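Local coordinates for phosphoribosylamine--glycine ligase (PDB 1VKZ), which catalyses the ATP-dependent joining of glycine to 5-phospho-beta-D-ribosylamine, forming glycinamide ribonucleotide in de novo purine biosynthesis, at residues M200-G205 against R267-L272; N204-V209 against T255-E260. All blocks are in the same frame, centred on the assembly; numbering follows the deposited sequence.

Contact 1: residues M200-G205 against R267-L272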
loop_
_atom_site.group_PDB
_atom_site.type_symbol
_atom_site.label_atom_id
_atom_site.label_comp_id
_atom_site.label_asym_id
_atom_site.label_seq_id
_atom_site.Cartn_x
_atom_site.Cartn_y
_atom_site.Cartn_z
HETATM N N MSE A 200 5.827 7.843 0.646
HETATM C CA MSE A 200 6.176 6.731 1.502
HETATM C C MSE A 200 7.519 6.979 2.133
HETATM O O MSE A 200 8.459 7.461 1.507
HETATM C CB MSE A 200 6.277 5.430 0.688
HETATM C CG MSE A 200 5.094 4.492 0.824
HETATM SE SE MSE A 200 4.807 3.400 -0.821
HETATM C CE MSE A 200 3.815 4.886 -1.819
ATOM N N ALA A 201 7.634 6.594 3.381
ATOM C CA ALA A 201 8.893 6.759 4.060
ATOM C C ALA A 201 9.211 5.581 4.988
ATOM O O ALA A 201 8.312 4.927 5.562
ATOM C CB ALA A 201 8.889 8.064 4.816
ATOM N N VAL A 202 10.514 5.333 5.115
ATOM C CA VAL A 202 11.059 4.507 6.192
ATOM C C VAL A 202 11.297 5.459 7.339
ATOM O O VAL A 202 11.855 6.529 7.151
ATOM C CB VAL A 202 12.382 3.795 5.807
ATOM C CG1 VAL A 202 12.713 2.745 6.823
ATOM C CG2 VAL A 202 12.278 3.136 4.436
ATOM N N VAL A 203 10.870 5.045 8.517
ATOM C CA VAL A 203 10.714 5.905 9.670
ATOM C C VAL A 203 11.273 5.238 10.949
ATOM O O VAL A 203 11.083 4.038 11.173
ATOM C CB VAL A 203 9.239 6.232 9.917
ATOM C CG1 VAL A 203 9.088 7.024 11.218
ATOM C CG2 VAL A 203 8.635 7.003 8.748
ATOM N N ASN A 204 11.968 6.044 11.760
ATOM C CA ASN A 204 12.407 5.684 13.128
ATOM C C ASN A 204 12.229 6.904 13.978
ATOM O O ASN A 204 13.022 7.833 13.902
ATOM C CB ASN A 204 13.891 5.246 13.171
ATOM C CG ASN A 204 14.412 4.970 14.613
ATOM O OD1 ASN A 204 13.667 4.570 15.527
ATOM N ND2 ASN A 204 15.709 5.160 14.793
ATOM N N GLY A 205 11.165 6.901 14.770
ATOM C CA GLY A 205 10.843 8.000 15.649
ATOM C C GLY A 205 10.625 9.221 14.811
ATOM O O GLY A 205 9.682 9.242 14.036
ATOM N N ARG A 267 7.880 3.507 14.279
ATOM C CA ARG A 267 8.939 2.687 13.726
ATOM C C ARG A 267 8.304 1.972 12.575
ATOM O O ARG A 267 7.237 1.392 12.740
ATOM C CB ARG A 267 9.385 1.654 14.761
ATOM C CG ARG A 267 9.594 2.207 16.181
ATOM C CD ARG A 267 10.622 1.434 16.992
ATOM N NE ARG A 267 11.921 1.580 16.337
ATOM C CZ ARG A 267 12.637 0.611 15.789
ATOM N NH1 ARG A 267 12.261 -0.662 15.815
ATOM N NH2 ARG A 267 13.770 0.927 15.214
ATOM N N GLY A 268 8.947 1.992 11.415
ATOM C CA GLY A 268 8.451 1.230 10.275
ATOM C C GLY A 268 8.322 2.027 9.008
ATOM O O GLY A 268 9.171 2.820 8.684
ATOM N N PHE A 269 7.251 1.792 8.278
ATOM C CA PHE A 269 7.017 2.462 7.021
ATOM C C PHE A 269 5.780 3.311 7.203
ATOM O O PHE A 269 4.790 2.861 7.800
ATOM C CB PHE A 269 6.765 1.442 5.893
ATOM C CG PHE A 269 7.826 0.425 5.762
ATOM C CD1 PHE A 269 8.970 0.710 5.088
ATOM C CD2 PHE A 269 7.699 -0.805 6.351
ATOM C CE1 PHE A 269 9.931 -0.199 4.974
ATOM C CE2 PHE A 269 8.671 -1.701 6.256
ATOM C CZ PHE A 269 9.795 -1.407 5.560
ATOM N N LEU A 270 5.804 4.510 6.643
ATOM C CA LEU A 270 4.644 5.404 6.716
ATOM C C LEU A 270 4.299 5.859 5.326
ATOM O O LEU A 270 5.120 6.429 4.624
ATOM C CB LEU A 270 4.935 6.610 7.607
ATOM C CG LEU A 270 3.828 7.680 7.607
ATOM C CD1 LEU A 270 2.443 7.088 7.992
ATOM C CD2 LEU A 270 4.208 8.801 8.517
ATOM N N TYR A 271 3.044 5.660 4.959
ATOM C CA TYR A 271 2.529 6.020 3.636
ATOM C C TYR A 271 1.529 7.167 3.818
ATOM O O TYR A 271 0.664 7.112 4.718
ATOM C CB TYR A 271 1.897 4.787 2.985
ATOM C CG TYR A 271 1.045 5.016 1.783
ATOM C CD1 TYR A 271 -0.190 5.636 1.886
ATOM C CD2 TYR A 271 1.428 4.535 0.542
ATOM C CE1 TYR A 271 -0.990 5.810 0.776
ATOM C CE2 TYR A 271 0.647 4.719 -0.583
ATOM C CZ TYR A 271 -0.557 5.347 -0.457
ATOM O OH TYR A 271 -1.338 5.547 -1.573
ATOM N N LEU A 272 1.689 8.215 2.995
ATOM C CA LEU A 272 0.756 9.306 2.897
ATOM C C LEU A 272 0.092 9.247 1.551
ATOM O O LEU A 272 0.755 9.295 0.535
ATOM C CB LEU A 272 1.497 10.638 3.010
ATOM C CG LEU A 272 2.403 10.908 4.195
ATOM C CD1 LEU A 272 2.817 12.360 4.230
ATOM C CD2 LEU A 272 1.746 10.523 5.464
#

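Contact 2: residues N204-V209 against T255-E260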
loop_
_atom_site.group_PDB
_atom_site.type_symbol
_atom_site.label_atom_id
_atom_site.label_comp_id
_atom_site.label_asym_id
_atom_site.label_seq_id
_atom_site.Cartn_x
_atom_site.Cartn_y
_atom_site.Cartn_z
ATOM N N ASN A 204 11.968 6.044 11.760
ATOM C CA ASN A 204 12.407 5.684 13.128
ATOM C C ASN A 204 12.229 6.904 13.978
ATOM O O ASN A 204 13.022 7.833 13.902
ATOM C CB ASN A 204 13.891 5.246 13.171
ATOM C CG ASN A 204 14.412 4.970 14.613
ATOM O OD1 ASN A 204 13.667 4.570 15.527
ATOM N ND2 ASN A 204 15.709 5.160 14.793
ATOM N N GLY A 205 11.165 6.901 14.770
ATOM C CA GLY A 205 10.843 8.000 15.649
ATOM C C GLY A 205 10.625 9.221 14.811
ATOM O O GLY A 205 9.682 9.242 14.036
ATOM N N ARG A 206 11.508 10.216 14.934
ATOM C CA ARG A 206 11.386 11.471 14.191
ATOM C C ARG A 206 12.230 11.520 12.930
ATOM O O ARG A 206 12.062 12.417 12.113
ATOM C CB ARG A 206 11.741 12.650 15.085
ATOM C CG ARG A 206 10.686 12.952 16.125
ATOM C CD ARG A 206 9.533 13.796 15.623
ATOM N NE ARG A 206 9.808 15.237 15.570
ATOM C CZ ARG A 206 9.897 16.032 16.629
ATOM N NH1 ARG A 206 9.762 15.534 17.850
ATOM N NH2 ARG A 206 10.150 17.333 16.480
ATOM N N ASN A 207 13.118 10.545 12.763
ATOM C CA ASN A 207 13.888 10.396 11.549
ATOM C C ASN A 207 13.103 9.645 10.507
ATOM O O ASN A 207 12.417 8.694 10.844
ATOM C CB ASN A 207 15.144 9.629 11.874
ATOM C CG ASN A 207 15.882 10.259 12.986
ATOM O OD1 ASN A 207 15.972 11.480 13.026
ATOM N ND2 ASN A 207 16.371 9.454 13.938
ATOM N N PHE A 208 13.200 10.078 9.248
ATOM C CA PHE A 208 12.583 9.371 8.126
ATOM C C PHE A 208 13.355 9.590 6.820
ATOM O O PHE A 208 14.028 10.606 6.651
ATOM C CB PHE A 208 11.113 9.801 7.941
ATOM C CG PHE A 208 10.936 11.266 7.631
ATOM C CD1 PHE A 208 10.868 12.202 8.644
ATOM C CD2 PHE A 208 10.819 11.698 6.346
ATOM C CE1 PHE A 208 10.698 13.560 8.358
ATOM C CE2 PHE A 208 10.670 13.057 6.061
ATOM C CZ PHE A 208 10.610 13.977 7.071
ATOM N N VAL A 209 13.241 8.642 5.894
ATOM C CA VAL A 209 13.714 8.864 4.530
ATOM C C VAL A 209 12.534 8.660 3.630
ATOM O O VAL A 209 11.782 7.710 3.796
ATOM C CB VAL A 209 14.936 7.985 4.125
ATOM C CG1 VAL A 209 15.907 7.886 5.286
ATOM C CG2 VAL A 209 14.562 6.598 3.666
ATOM N N THR A 255 3.468 14.979 11.345
ATOM C CA THR A 255 2.879 13.672 11.668
ATOM C C THR A 255 3.704 12.914 12.683
ATOM O O THR A 255 3.165 12.346 13.630
ATOM C CB THR A 255 2.745 12.831 10.399
ATOM O OG1 THR A 255 1.833 13.466 9.492
ATOM C CG2 THR A 255 2.081 11.479 10.697
ATOM N N LEU A 256 5.011 12.891 12.495
ATOM C CA LEU A 256 5.886 12.207 13.445
ATOM C C LEU A 256 5.985 12.909 14.785
ATOM O O LEU A 256 6.053 12.245 15.841
ATOM C CB LEU A 256 7.262 12.004 12.835
ATOM C CG LEU A 256 7.161 11.144 11.584
ATOM C CD1 LEU A 256 8.512 10.983 10.931
ATOM C CD2 LEU A 256 6.527 9.806 11.946
ATOM N N TRP A 257 6.018 14.238 14.766
ATOM C CA TRP A 257 5.953 15.019 16.010
ATOM C C TRP A 257 4.665 14.679 16.762
ATOM O O TRP A 257 4.706 14.392 17.974
ATOM C CB TRP A 257 6.083 16.525 15.745
ATOM C CG TRP A 257 5.595 17.381 16.856
ATOM C CD1 TRP A 257 4.587 18.296 16.802
ATOM C CD2 TRP A 257 6.064 17.380 18.202
ATOM N NE1 TRP A 257 4.400 18.873 18.031
ATOM C CE2 TRP A 257 5.295 18.320 18.914
ATOM C CE3 TRP A 257 7.049 16.653 18.895
ATOM C CZ2 TRP A 257 5.492 18.567 20.274
ATOM C CZ3 TRP A 257 7.238 16.892 20.249
ATOM C CH2 TRP A 257 6.470 17.838 20.918
ATOM N N GLY A 258 3.539 14.674 16.049
ATOM C CA GLY A 258 2.265 14.364 16.661
ATOM C C GLY A 258 2.262 13.006 17.335
ATOM O O GLY A 258 1.767 12.874 18.449
ATOM N N VAL A 259 2.845 11.997 16.686
ATOM C CA VAL A 259 3.003 10.652 17.305
ATOM C C VAL A 259 3.830 10.726 18.588
ATOM O O VAL A 259 3.472 10.113 19.607
ATOM C CB VAL A 259 3.666 9.631 16.351
ATOM C CG1 VAL A 259 3.804 8.258 17.033
ATOM C CG2 VAL A 259 2.881 9.475 15.041
ATOM N N GLU A 260 4.944 11.452 18.545
ATOM C CA GLU A 260 5.789 11.584 19.722
ATOM C C GLU A 260 5.034 12.316 20.811
ATOM O O GLU A 260 5.046 11.884 21.943
ATOM C CB GLU A 260 7.091 12.317 19.418
ATOM C CG GLU A 260 8.273 11.415 19.082
ATOM C CD GLU A 260 9.618 12.159 19.183
ATOM O OE1 GLU A 260 9.657 13.372 19.581
ATOM O OE2 GLU A 260 10.652 11.516 18.862
HETATM O O HOH W 1 7.785 9.279 16.218
#

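Contact 1: residues M200-G205 against R267-L272
The carbonyl oxygen of Ala-201 is held by one hydrogen bond and one weaker CA-H...O contact: the amide N of Leu-270 donates to Ala-201 O over 2.8 Å, close to straight at 162° and in the carbonyl plane, and Phe-269 CA reaches the same oxygen at 3.1 Å. Ala-201 N returns a bond to Leu-270 O, so the two residues form an antiparallel hydrogen-bonded pair. Val-203 and Gly-268 form the next such pair, in which the N of Gly-268 meets Val-203 O from above the carbonyl plane; the Gly-268 backbone (phi 129°) calls for glycine. On one face, Met-200, present as selenomethionine, lies alongside Tyr-271 in a Met-aromatic contact; its chain bends at chi3 (-81°) and brings CE to 3.4 Å from Tyr-271 CD2, with SE at the ring edge. Val-202 CG2 packs beside Phe-269 on this face, and Asn-204 OD1 sits at the edge of the Arg-267 guanidinium, 3.6 Å from Arg-267 NE, with the amide plane almost perpendicular. An alanine at Arg-267 would remove this guanidinium and its NH2 bond to Tyr-314 O, and would probably leave the Asn-204 side chain less fixed. The opposite face carries Ala-201, Val-203 and Leu-270, which pack on Phe-252 and Leu-256 of helix 242-261, while strands 207-210 and 280-287 flank the pair in the ATP-grasp sheet.

Contact 2: residues N204-V209 against T255-E260
Arg-206 leaves a type II' beta turn, Asn-204 to Asn-207, and folds down along helix 242-261. Two bonds close the turn: Asn-204 N donates to Asn-207 O and Asn-207 N to Asn-204 O, the paired bonds of a tight hairpin. Gly-205 takes up the positive phi (61°) of the turn's second position, which favours glycine, and also bonds through its backbone to Tyr-266. The Gly-205 carbonyl turns toward the helix, where a water 2.9 Å from Gly-205 O donates a weak bond to it and a second, long and weak, to Leu-256 O. Two bends in the Arg-206 chain, at chi2 and chi3, bring the guanidinium beside Trp-257, whose CB lies over the centre of one guanidinium face, the indole plane being inclined to it. Arg-206 NH1 forms a salt bridge with Glu-260 OE1 at 2.8 Å. OE1 lies near the guanidinium plane, but the carboxylate is turned nearly perpendicular to it, so NH1 meets OE1 from above the carboxylate plane, and the N-H...O angle of 132° makes this a bent bond. Arg-206 NH1 also comes within 3.1 Å of Trp-257 CE3 at the indole edge. Deeper in, Leu-256 CD1 touches Phe-208 CD1 at 3.5 Å and rests under Gly-205 O. Phe-208 also meets the ring of Phe-252. The chemistry thus implies an apolar base of Leu-256 and Phe-208 joining hairpin to helix, topped by a single, poorly aligned charge pair at the surface that is likely to add only modestly to the attachment.

Overall arrangement
Strand 195-204 comes first along the chain, and the tight turn at Asn-204 to Asn-207 sends it back as strand 207-210; contacts 1 and 2 therefore start from one hairpin and share Asn-204 and Gly-205. Contact 2 closes the shorter loop when helix 242-261 returns to the turn. Contact 1 closes the longer one, as strand 269-277 follows that helix and pairs beside strand 195-204. The loop of contact 2 thus lies entirely within that of contact 1. Contact 1 joins the two central strands of the four-stranded antiparallel sheet of the ATP-grasp domain, and contact 2 ties helix 242-261 to the hairpin turn that leads to its outer strand 207-210.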